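CDA peptide synthetase I (Streptomyces coelicolor, PDB 5DU9) belongs to the nonribosomal peptide synthetases and is represented here by its condensation domain, a large fold of alpha helices and mixed beta sheets. Local coordinates at residues E115-A118 against Q119-M122; E202-A206 against S207-E211; T253-L256 against G257-A260. The protein carries 1 engineered substitution. One frame throughout, in Å; residues are numbered along the deposited sequence.

Interaction 1: residues E115-A118 against Q119-M122; sequences EGEA and QRWM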
loop_
_atom_site.group_PDB
_atom_site.type_symbol
_atom_site.label_atom_id
_atom_site.label_comp_id
_atom_site.label_asym_id
_atom_site.label_seq_id
_atom_site.Cartn_x
_atom_site.Cartn_y
_atom_site.Cartn_z
ATOM N N GLU A 115 1.211 -9.503 -21.558
ATOM C CA GLU A 115 1.465 -9.162 -20.164
ATOM C C GLU A 115 2.575 -8.119 -20.050
ATOM O O GLU A 115 2.454 -7.153 -19.297
ATOM C CB GLU A 115 1.829 -10.413 -19.361
ATOM C CG GLU A 115 0.673 -11.394 -19.171
ATOM C CD GLU A 115 0.310 -12.157 -20.438
ATOM O OE1 GLU A 115 1.155 -12.247 -21.354
ATOM O OE2 GLU A 115 -0.826 -12.669 -20.516
ATOM N N GLY A 116 3.651 -8.312 -20.804
ATOM C CA GLY A 116 4.764 -7.381 -20.790
ATOM C C GLY A 116 4.383 -6.008 -21.317
ATOM O O GLY A 116 4.790 -4.983 -20.764
ATOM N N GLU A 117 3.600 -5.980 -22.387
ATOM C CA GLU A 117 3.150 -4.715 -22.959
ATOM C C GLU A 117 2.248 -3.959 -21.992
ATOM O O GLU A 117 2.301 -2.730 -21.912
ATOM C CB GLU A 117 2.410 -4.950 -24.276
ATOM C CG GLU A 117 3.324 -5.157 -25.457
ATOM C CD GLU A 117 4.218 -3.960 -25.717
ATOM O OE1 GLU A 117 3.680 -2.857 -25.955
ATOM O OE2 GLU A 117 5.456 -4.118 -25.668
ATOM N N ALA A 118 1.413 -4.696 -21.268
ATOM C CA ALA A 118 0.532 -4.091 -20.282
ATOM C C ALA A 118 1.346 -3.452 -19.161
ATOM O O ALA A 118 1.046 -2.344 -18.721
ATOM C CB ALA A 118 -0.426 -5.127 -19.722
ATOM N N GLN A 119 2.383 -4.154 -18.709
ATOM C CA GLN A 119 3.240 -3.644 -17.645
ATOM C C GLN A 119 3.938 -2.369 -18.097
ATOM O O GLN A 119 4.027 -1.399 -17.346
ATOM C CB GLN A 119 4.276 -4.694 -17.229
ATOM C CG GLN A 119 5.202 -4.245 -16.093
ATOM C CD GLN A 119 4.476 -4.087 -14.764
ATOM O OE1 GLN A 119 3.803 -5.006 -14.299
ATOM N NE2 GLN A 119 4.614 -2.919 -14.149
ATOM N N ARG A 120 4.428 -2.381 -19.333
ATOM C CA ARG A 120 5.096 -1.221 -19.905
ATOM C C ARG A 120 4.140 -0.031 -19.967
ATOM O O ARG A 120 4.533 1.103 -19.693
ATOM C CB ARG A 120 5.636 -1.548 -21.298
ATOM C CG ARG A 120 6.360 -0.392 -21.962
ATOM C CD ARG A 120 7.029 -0.815 -23.259
ATOM N NE ARG A 120 7.535 0.336 -24.000
ATOM C CZ ARG A 120 6.766 1.195 -24.662
ATOM N NH1 ARG A 120 5.448 1.037 -24.676
ATOM N NH2 ARG A 120 7.313 2.214 -25.309
ATOM N N TRP A 121 2.884 -0.294 -20.315
ATOM C CA TRP A 121 1.877 0.761 -20.388
ATOM C C TRP A 121 1.621 1.366 -19.014
ATOM O O TRP A 121 1.540 2.589 -18.864
ATOM C CB TRP A 121 0.566 0.221 -20.969
ATOM C CG TRP A 121 -0.364 1.302 -21.435
ATOM C CD1 TRP A 121 -0.536 1.734 -22.718
ATOM C CD2 TRP A 121 -1.241 2.093 -20.624
ATOM N NE1 TRP A 121 -1.468 2.744 -22.756
ATOM C CE2 TRP A 121 -1.911 2.985 -21.485
ATOM C CE3 TRP A 121 -1.521 2.136 -19.255
ATOM C CZ2 TRP A 121 -2.850 3.903 -21.020
ATOM C CZ3 TRP A 121 -2.448 3.053 -18.800
ATOM C CH2 TRP A 121 -3.101 3.923 -19.680
ATOM N N MET A 122 1.491 0.503 -18.010
ATOM C CA MET A 122 1.224 0.952 -16.651
ATOM C C MET A 122 2.409 1.741 -16.095
ATOM O O MET A 122 2.225 2.746 -15.411
ATOM C CB MET A 122 0.905 -0.242 -15.748
ATOM C CG MET A 122 -0.413 -0.926 -16.087
ATOM S SD MET A 122 -0.862 -2.256 -14.952
ATOM C CE MET A 122 0.329 -3.514 -15.393
HETATM O O HOH W 1 3.094 -1.196 -24.002
#
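Glu117 and Arg120 meet through a water on helix 114-126. This is the helix of a beta-alpha-beta unit with strands 103-107 and 138-146. The water gives a hydrogen bond to Glu117 OE1 (2.6 Å) and another to Glu117 O (2.7 Å). It accepts a weak bond from Arg120 NH1 at 3.3 Å, lying at the edge of the guanidinium and in its plane. The carboxylate itself is placed differently. Glu117 OE1 is 4.5 Å from Arg120 NH1 and well out of the guanidinium plane. No N-H points at it, so the direct link is probably a modest attraction of charges, and the water makes the bonds. Arg120 reaches this place with CG anti to its N (chi1 -179°) and a straight chain as far as NE. Glu117 O has a second donor, Trp121 N at 3.0 Å, so one carbonyl serves both the helix and the water.

Met122 folds back along the next carbonyl. Its CG is 3.3 Å from Ala118 O, and the bend at chi3 (-71°) returns CE to 3.6 Å from the same oxygen. Met122 N bonds to Ala118 O as well, at 3.0 Å. The backbone between these side chains is regular, with each N-H of 119-122 bonded to the carbonyl four residues earlier.

The inner side of the helix rests on the sheet. Ala118 and Trp121 pack on Phe143, whose ring meets the indole edge-to-face, while Met122 reaches Leu151 and Tyr153 of strand 149-157. The Gln119 amide is held from outside the segments, NE2 by Asp123 OD1 and OE1 by Arg383 NH1. Nearer the backbone, Gln119 CB lies beside Gly116 O and Glu115 O.

Interaction 2: residues E202-A206 against S207-E211; sequences EAYRA and SARYE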
loop_
_atom_site.group_PDB
_atom_site.type_symbol
_atom_site.label_atom_id
_atom_site.label_comp_id
_atom_site.label_asym_id
_atom_site.label_seq_id
_atom_site.Cartn_x
_atom_site.Cartn_y
_atom_site.Cartn_z
ATOM N N GLU A 202 -8.787 15.490 13.954
ATOM C CA GLU A 202 -8.679 16.765 14.650
ATOM C C GLU A 202 -8.960 16.590 16.140
ATOM O O GLU A 202 -8.276 17.175 16.980
ATOM C CB GLU A 202 -9.639 17.786 14.035
ATOM C CG GLU A 202 -9.155 18.334 12.701
ATOM C CD GLU A 202 -10.174 19.223 12.017
ATOM O OE1 GLU A 202 -11.323 19.300 12.498
ATOM O OE2 GLU A 202 -9.822 19.847 10.994
ATOM N N ALA A 203 -9.953 15.769 16.467
ATOM C CA ALA A 203 -10.280 15.504 17.861
ATOM C C ALA A 203 -9.125 14.784 18.545
ATOM O O ALA A 203 -8.820 15.054 19.709
ATOM C CB ALA A 203 -11.557 14.687 17.967
ATOM N N TYR A 204 -8.478 13.874 17.824
ATOM C CA TYR A 204 -7.342 13.153 18.384
ATOM C C TYR A 204 -6.195 14.115 18.687
ATOM O O TYR A 204 -5.587 14.050 19.754
ATOM C CB TYR A 204 -6.854 12.053 17.437
ATOM C CG TYR A 204 -5.436 11.635 17.750
ATOM C CD1 TYR A 204 -5.154 10.846 18.854
ATOM C CD2 TYR A 204 -4.377 12.057 16.957
ATOM C CE1 TYR A 204 -3.850 10.477 19.158
ATOM C CE2 TYR A 204 -3.077 11.698 17.250
ATOM C CZ TYR A 204 -2.819 10.906 18.348
ATOM O OH TYR A 204 -1.522 10.550 18.636
ATOM N N ARG A 205 -5.905 15.006 17.744
ATOM C CA ARG A 205 -4.816 15.961 17.917
ATOM C C ARG A 205 -5.045 16.861 19.129
ATOM O O ARG A 205 -4.089 17.302 19.767
ATOM C CB ARG A 205 -4.644 16.813 16.656
ATOM C CG ARG A 205 -4.056 16.042 15.479
ATOM C CD ARG A 205 -3.537 16.967 14.389
ATOM N NE ARG A 205 -4.607 17.619 13.639
ATOM C CZ ARG A 205 -5.294 17.041 12.655
ATOM N NH1 ARG A 205 -5.039 15.787 12.305
ATOM N NH2 ARG A 205 -6.245 17.716 12.025
ATOM N N ALA A 206 -6.312 17.117 19.449
ATOM C CA ALA A 206 -6.670 17.991 20.561
ATOM C C ALA A 206 -6.816 17.238 21.884
ATOM O O ALA A 206 -7.111 17.846 22.916
ATOM C CB ALA A 206 -7.966 18.726 20.245
ATOM N N SER A 207 -6.605 15.926 21.856
ATOM C CA SER A 207 -6.876 15.080 23.018
ATOM C C SER A 207 -5.646 14.857 23.886
ATOM O O SER A 207 -4.521 15.146 23.481
ATOM C CB SER A 207 -7.422 13.723 22.570
ATOM O OG SER A 207 -6.389 12.905 22.054
ATOM N N ALA A 208 -5.877 14.323 25.083
ATOM C CA ALA A 208 -4.800 13.996 26.006
ATOM C C ALA A 208 -3.940 12.860 25.462
ATOM O O ALA A 208 -2.764 12.748 25.805
ATOM C CB ALA A 208 -5.368 13.619 27.367
ATOM N N ARG A 209 -4.529 12.015 24.618
ATOM C CA ARG A 209 -3.817 10.867 24.070
ATOM C C ARG A 209 -2.661 11.303 23.179
ATOM O O ARG A 209 -1.636 10.623 23.110
ATOM C CB ARG A 209 -4.763 9.965 23.275
ATOM C CG ARG A 209 -4.117 8.679 22.773
ATOM C CD ARG A 209 -5.133 7.757 22.113
ATOM N NE ARG A 209 -6.201 7.379 23.038
ATOM C CZ ARG A 209 -6.137 6.361 23.892
ATOM N NH1 ARG A 209 -5.055 5.595 23.953
ATOM N NH2 ARG A 209 -7.165 6.105 24.690
ATOM N N TYR A 210 -2.828 12.431 22.497
ATOM C CA TYR A 210 -1.799 12.921 21.583
ATOM C C TYR A 210 -0.479 13.128 22.316
ATOM O O TYR A 210 0.577 12.683 21.855
ATOM C CB TYR A 210 -2.235 14.228 20.919
ATOM C CG TYR A 210 -1.155 14.837 20.049
ATOM C CD1 TYR A 210 -0.222 15.714 20.579
ATOM C CD2 TYR A 210 -1.061 14.520 18.700
ATOM C CE1 TYR A 210 0.770 16.265 19.793
ATOM C CE2 TYR A 210 -0.073 15.070 17.905
ATOM C CZ TYR A 210 0.841 15.941 18.458
ATOM O OH TYR A 210 1.827 16.489 17.672
ATOM N N GLU A 211 -0.547 13.802 23.458
ATOM C CA GLU A 211 0.632 14.065 24.276
ATOM C C GLU A 211 1.285 12.761 24.726
ATOM O O GLU A 211 2.507 12.621 24.679
ATOM C CB GLU A 211 0.255 14.925 25.488
ATOM C CG GLU A 211 1.385 15.158 26.477
ATOM C CD GLU A 211 1.022 16.173 27.550
ATOM O OE1 GLU A 211 -0.179 16.312 27.859
ATOM O OE2 GLU A 211 1.940 16.836 28.079
HETATM O O HOH W 2 -3.245 17.634 22.348
#
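The ring of Tyr204 has Tyr210 CB on one face, 4.2 Å above its plane and offset toward the rim. Arg209 CG lies at its edge, 4.0 Å from Tyr204 CE1. Tyr204 CE2 in turn lies at the edge of the Tyr210 ring, in its plane. The two tyrosines meet across a sharp corner between consecutive helices, 194-205 and 208-220, with Ser207 capping the second. They form an offset edge-to-face pair with planes at 63° and centroids 5.8 Å apart. The edge of Tyr210 is turned to the face of Tyr204, and its CD2 is 3.8 Å from Tyr204 CE2. Both side chains leave the backbone with CG anti to N, which brings the rings together across the corner.

Next to the ring pair, Tyr204 O is gripped twice by Ser207. Ser207 OG donates to Tyr204 O at 2.7 Å, tilted slightly from the carbonyl plane. Ser207 N donates to Tyr204 O at 3.0 Å from well above that plane. With chi1 at 76°, OG faces back to this oxygen and also forward, where it accepts a weak bond from Arg209 N. Ser207 is therefore the N-cap of the second helix while closing the end of the first.

Tyr204 OH is held by Asp213, one turn beyond Tyr210, and Phe345 meets the Tyr210 ring. On the backbone of the corner, one water donates to both Arg205 O (2.7 Å) and Ser207 O (3.0 Å).

Interaction 3: residues T253-L256 against G257-A260; sequences TEVL and GRAA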
loop_
_atom_site.group_PDB
_atom_site.type_symbol
_atom_site.label_atom_id
_atom_site.label_comp_id
_atom_site.label_asym_id
_atom_site.label_seq_id
_atom_site.Cartn_x
_atom_site.Cartn_y
_atom_site.Cartn_z
ATOM N N THR A 253 4.760 -21.143 -0.049
ATOM C CA THR A 253 4.266 -20.190 0.952
ATOM C C THR A 253 3.495 -20.827 2.112
ATOM O O THR A 253 3.345 -20.211 3.167
ATOM C CB THR A 253 3.351 -19.119 0.302
ATOM O OG1 THR A 253 2.174 -19.729 -0.239
ATOM C CG2 THR A 253 4.086 -18.389 -0.812
ATOM N N GLU A 254 3.006 -22.048 1.926
ATOM C CA GLU A 254 2.253 -22.726 2.982
ATOM C C GLU A 254 3.033 -22.814 4.291
ATOM O O GLU A 254 2.442 -22.790 5.372
ATOM C CB GLU A 254 1.851 -24.133 2.527
ATOM C CG GLU A 254 0.620 -24.156 1.633
ATOM C CD GLU A 254 0.404 -25.497 0.950
ATOM O OE1 GLU A 254 1.212 -26.429 1.165
ATOM O OE2 GLU A 254 -0.583 -25.617 0.192
ATOM N N VAL A 255 4.357 -22.912 4.196
ATOM C CA VAL A 255 5.193 -23.032 5.386
ATOM C C VAL A 255 5.029 -21.824 6.317
ATOM O O VAL A 255 5.172 -21.954 7.531
ATOM C CB VAL A 255 6.683 -23.210 5.005
ATOM C CG1 VAL A 255 7.227 -21.961 4.327
ATOM C CG2 VAL A 255 7.517 -23.577 6.228
ATOM N N LEU A 256 4.710 -20.661 5.753
ATOM C CA LEU A 256 4.476 -19.467 6.560
ATOM C C LEU A 256 3.247 -19.646 7.443
ATOM O O LEU A 256 3.222 -19.201 8.592
ATOM C CB LEU A 256 4.302 -18.236 5.669
ATOM C CG LEU A 256 5.535 -17.778 4.895
ATOM C CD1 LEU A 256 5.153 -16.674 3.925
ATOM C CD2 LEU A 256 6.626 -17.302 5.842
ATOM N N GLY A 257 2.230 -20.301 6.895
ATOM C CA GLY A 257 1.032 -20.619 7.650
ATOM C C GLY A 257 1.310 -21.604 8.770
ATOM O O GLY A 257 0.745 -21.491 9.852
ATOM N N ARG A 258 2.182 -22.574 8.511
ATOM C CA ARG A 258 2.533 -23.559 9.525
ATOM C C ARG A 258 3.336 -22.907 10.645
ATOM O O ARG A 258 3.165 -23.248 11.819
ATOM C CB ARG A 258 3.308 -24.722 8.902
ATOM C CG ARG A 258 2.456 -25.580 7.979
ATOM C CD ARG A 258 3.110 -26.921 7.674
ATOM N NE ARG A 258 4.369 -26.787 6.942
ATOM C CZ ARG A 258 4.470 -26.698 5.617
ATOM N NH1 ARG A 258 3.382 -26.702 4.854
ATOM N NH2 ARG A 258 5.665 -26.594 5.052
ATOM N N ALA A 259 4.200 -21.956 10.294
ATOM C CA ALA A 259 4.957 -21.236 11.315
ATOM C C ALA A 259 4.019 -20.386 12.161
ATOM O O ALA A 259 4.194 -20.270 13.368
ATOM C CB ALA A 259 6.032 -20.368 10.677
ATOM N N ALA A 260 3.026 -19.788 11.512
ATOM C CA ALA A 260 2.020 -19.002 12.205
ATOM C C ALA A 260 1.248 -19.867 13.199
ATOM O O ALA A 260 1.074 -19.488 14.354
ATOM C CB ALA A 260 1.074 -18.363 11.192
HETATM O O HOH W 3 3.631 -27.073 1.977
#
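Arg258 doubles back along helix 250-263 and lays one face of its guanidinium over the backbone at Val255. Val255 CA is 3.6 Å above that plane, offset toward the rim. The two side chains cross at about a right angle, with Arg258 NH2 3.5 Å from Val255 CB. CG of Arg258 lies beside its backbone N, and the bend at chi3 (-64°) turns the flat group toward the start of the helix.

At the other end of the guanidinium, NH1 stands 3.8 Å from Glu254 CB. Arg258 NH1 and Glu254 OE1 are 4.3 Å apart, beyond a salt bridge. A water bridges them, donating to Glu254 OE1 (2.6 Å) and accepting in the guanidinium plane from Arg258 NH1 (2.9 Å).

The helix is kinked here: Val255 N and Leu256 N lack the regular bond to the carbonyl four residues back, and Leu256 N bonds to Thr253 O instead. Regular bonding resumes at Arg258. Leu256 points to the other side and packs on Leu432 and Ala436 of helix 418-437 and on Leu405. Glu254 O takes two donors, Arg258 N in the carbonyl plane at 3.2 Å and Gly257 N by a weak bond.

How the interactions relate
The three contacts come in series along one condensation domain and do not touch. Interaction 1 lies on helix 114-126, against the six-stranded sheet. Interaction 2 is the surface corner between helices 194-205 and 208-220. Interaction 3 lies on helix 250-263, which follows strand 242-248 of the four-stranded sheet. The centres of interactions 1 and 2 are about 45 Å apart, on opposite sides of the chain's centre. Interaction 3 is about 32 Å from interaction 1 and 39 Å from interaction 2, between centres. Each is local, and they belong to separate parts of the fold: a helix on the six-stranded sheet, a surface corner, and a helix packed on helix 418-437 and the four-stranded sheet.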